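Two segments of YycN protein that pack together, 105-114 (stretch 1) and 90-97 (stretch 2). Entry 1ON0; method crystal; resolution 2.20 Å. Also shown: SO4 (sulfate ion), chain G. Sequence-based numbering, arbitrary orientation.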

# COMPACT_ATOMS: atom_id res chain seq x y z
N TYR B 105 5.19 -0.85 3.34
CA TYR B 105 5.89 -1.76 4.25
C TYR B 105 6.89 -0.99 5.11
O TYR B 105 7.15 -1.37 6.25
CB TYR B 105 6.65 -2.86 3.48
CG TYR B 105 5.79 -3.78 2.65
CD1 TYR B 105 4.61 -4.32 3.15
CD2 TYR B 105 6.17 -4.13 1.37
CE1 TYR B 105 3.81 -5.18 2.39
CE2 TYR B 105 5.39 -5.00 0.60
CZ TYR B 105 4.21 -5.51 1.12
OH TYR B 105 3.41 -6.34 0.36
N ALA B 106 7.44 0.10 4.57
CA ALA B 106 8.44 0.88 5.31
C ALA B 106 7.88 1.31 6.65
O ALA B 106 8.52 1.10 7.68
CB ALA B 106 8.87 2.09 4.51
N LYS B 107 6.69 1.91 6.65
CA LYS B 107 6.10 2.31 7.90
C LYS B 107 5.88 1.09 8.79
O LYS B 107 6.16 1.14 9.98
CB LYS B 107 4.79 3.05 7.68
CG LYS B 107 4.01 3.28 8.96
CD LYS B 107 2.82 4.19 8.69
CE LYS B 107 1.81 4.16 9.84
NZ LYS B 107 2.38 4.64 11.13
N GLN B 108 5.38 -0.01 8.23
CA GLN B 108 5.17 -1.19 9.06
C GLN B 108 6.50 -1.73 9.59
O GLN B 108 6.57 -2.26 10.69
CB GLN B 108 4.44 -2.30 8.29
CG GLN B 108 2.95 -2.04 8.11
CD GLN B 108 2.26 -3.11 7.27
OE1 GLN B 108 1.03 -3.16 7.20
NE2 GLN B 108 3.06 -3.97 6.64
N ALA B 109 7.55 -1.58 8.78
CA ALA B 109 8.87 -2.05 9.17
C ALA B 109 9.38 -1.18 10.31
O ALA B 109 10.17 -1.63 11.15
CB ALA B 109 9.82 -1.97 8.00
N LEU B 110 8.92 0.06 10.35
CA LEU B 110 9.35 0.97 11.39
C LEU B 110 8.62 0.67 12.67
O LEU B 110 9.12 0.97 13.76
CB LEU B 110 9.14 2.42 10.95
CG LEU B 110 10.37 3.32 11.04
CD1 LEU B 110 11.60 2.65 10.45
CD2 LEU B 110 10.07 4.61 10.33
N ALA B 111 7.43 0.10 12.56
CA ALA B 111 6.69 -0.27 13.78
C ALA B 111 7.26 -1.58 14.36
O ALA B 111 7.14 -1.82 15.54
CB ALA B 111 5.20 -0.42 13.48
N ALA B 112 7.87 -2.42 13.53
CA ALA B 112 8.45 -3.64 14.06
C ALA B 112 9.75 -3.23 14.73
O ALA B 112 10.24 -3.92 15.63
CB ALA B 112 8.70 -4.66 12.97
N LEU B 113 10.31 -2.10 14.30
CA LEU B 113 11.56 -1.59 14.89
C LEU B 113 11.26 -1.21 16.33
O LEU B 113 11.93 -1.67 17.24
CB LEU B 113 12.05 -0.34 14.14
CG LEU B 113 13.50 0.12 14.34
CD1 LEU B 113 13.54 1.60 14.09
CD2 LEU B 113 14.05 -0.19 15.73
N ASP B 114 10.25 -0.37 16.53
CA ASP B 114 9.89 0.06 17.88
C ASP B 114 9.60 -1.11 18.78
O ASP B 114 10.05 -1.16 19.92
CB ASP B 114 8.65 0.95 17.86
CG ASP B 114 8.88 2.23 17.13
OD1 ASP B 114 10.05 2.53 16.82
OD2 ASP B 114 7.89 2.95 16.88
S SO4 G . 6.93 2.48 1.13
O1 SO4 G . 6.78 3.54 2.13
O2 SO4 G . 5.66 2.34 0.38
O3 SO4 G . 7.24 1.20 1.80
O4 SO4 G . 8.00 2.82 0.19
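Stretch 2 90-97: FIYDFGLY

A helix packs on a strand by presenting one of its faces to the side chains that the strand directs toward it, and in this pair from YycN, three strand residues, Ile-91, Phe-94 and Leu-96, make the contact. Stretch 2 is mostly extended, with a local break at Tyr-92 (phi/psi -67/-32); it is already strand at Phe-90 and strand through Leu-96, and gives way to loop at Tyr-97. It runs roughly against the helix of stretch 1: the two N-to-C directions differ by 142°, and the axes approach to 8.8 Å. The register therefore descends, with Leu-96 nearest Ala-106, Phe-94 nearest Leu-110 and Ile-91 nearest Leu-113.

Phe-94 covers the most surface. Its chi1 is t, and its ring reaches in among small and branched side chains. Leu-110 CD1 lies over one face, 3.5 Å from the ring centroid in a CH-pi contact, while the ring edge meets Ala-109, with CE1 3.8 Å from Ala-109 CB. Leu-96 follows, lodged at the first turn of the helix: its CD2 is 3.7 Å from Tyr-105 CB and 3.9 Å from Ala-106 CB. Between these two residues, Gly-95 contributes no contact. At the other end, Ile-91 CD1 meets Leu-113 CD1 at 3.5 Å. No hydrogen bond crosses the interface; apolar packing joins the two segments.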

# COMPACT_ATOMS: atom_id res chain seq x y z
N PHE B 90 21.11 3.86 18.01
CA PHE B 90 21.18 4.56 16.76
C PHE B 90 20.85 3.65 15.60
O PHE B 90 21.25 2.48 15.57
CB PHE B 90 22.58 5.15 16.55
CG PHE B 90 22.69 6.06 15.34
CD1 PHE B 90 23.33 5.64 14.18
CD2 PHE B 90 22.19 7.35 15.38
CE1 PHE B 90 23.48 6.48 13.08
CE2 PHE B 90 22.33 8.21 14.29
CZ PHE B 90 22.97 7.76 13.14
N ILE B 91 20.12 4.20 14.64
CA ILE B 91 19.74 3.46 13.45
C ILE B 91 20.74 3.80 12.35
O ILE B 91 20.59 4.80 11.63
CB ILE B 91 18.33 3.84 12.99
CG1 ILE B 91 17.33 3.48 14.09
CG2 ILE B 91 17.99 3.10 11.70
CD1 ILE B 91 15.96 4.07 13.90
N TYR B 92 21.77 2.97 12.20
CA TYR B 92 22.77 3.22 11.17
C TYR B 92 22.16 3.03 9.79
O TYR B 92 22.54 3.73 8.86
CB TYR B 92 23.99 2.28 11.34
CG TYR B 92 25.03 2.83 12.29
CD1 TYR B 92 25.74 3.98 11.97
CD2 TYR B 92 25.24 2.26 13.54
CE1 TYR B 92 26.61 4.57 12.88
CE2 TYR B 92 26.11 2.84 14.46
CZ TYR B 92 26.79 4.00 14.12
OH TYR B 92 27.58 4.64 15.05
N ASP B 93 21.20 2.14 9.64
CA ASP B 93 20.67 1.94 8.30
C ASP B 93 19.31 1.27 8.30
O ASP B 93 19.03 0.38 9.10
CB ASP B 93 21.69 1.13 7.49
CG ASP B 93 21.44 1.16 5.98
OD1 ASP B 93 20.88 2.14 5.48
OD2 ASP B 93 21.81 0.19 5.31
N PHE B 94 18.46 1.72 7.39
CA PHE B 94 17.12 1.21 7.25
C PHE B 94 16.54 1.55 5.89
O PHE B 94 16.63 2.69 5.41
CB PHE B 94 16.21 1.78 8.33
CG PHE B 94 14.76 1.71 7.97
CD1 PHE B 94 14.10 0.49 7.98
CD2 PHE B 94 14.08 2.85 7.56
CE1 PHE B 94 12.75 0.41 7.61
CE2 PHE B 94 12.73 2.80 7.19
CZ PHE B 94 12.07 1.57 7.21
N GLY B 95 15.92 0.56 5.26
CA GLY B 95 15.35 0.81 3.96
C GLY B 95 14.85 -0.49 3.41
O GLY B 95 15.10 -1.56 3.96
N LEU B 96 14.14 -0.40 2.30
CA LEU B 96 13.58 -1.56 1.65
C LEU B 96 14.17 -1.67 0.27
O LEU B 96 14.66 -0.69 -0.28
CB LEU B 96 12.06 -1.42 1.55
CG LEU B 96 11.12 -1.97 2.63
CD1 LEU B 96 11.73 -1.91 4.00
CD2 LEU B 96 9.83 -1.18 2.54
N TYR B 97 14.15 -2.88 -0.28
CA TYR B 97 14.66 -3.05 -1.63
C TYR B 97 13.64 -2.47 -2.61
O TYR B 97 12.44 -2.41 -2.32
CB TYR B 97 14.90 -4.51 -1.94
CG TYR B 97 15.98 -5.10 -1.09
CD1 TYR B 97 15.67 -5.76 0.10
CD2 TYR B 97 17.32 -4.97 -1.44
CE1 TYR B 97 16.66 -6.28 0.91
CE2 TYR B 97 18.32 -5.48 -0.63
CZ TYR B 97 17.98 -6.14 0.55
OH TYR B 97 18.97 -6.65 1.36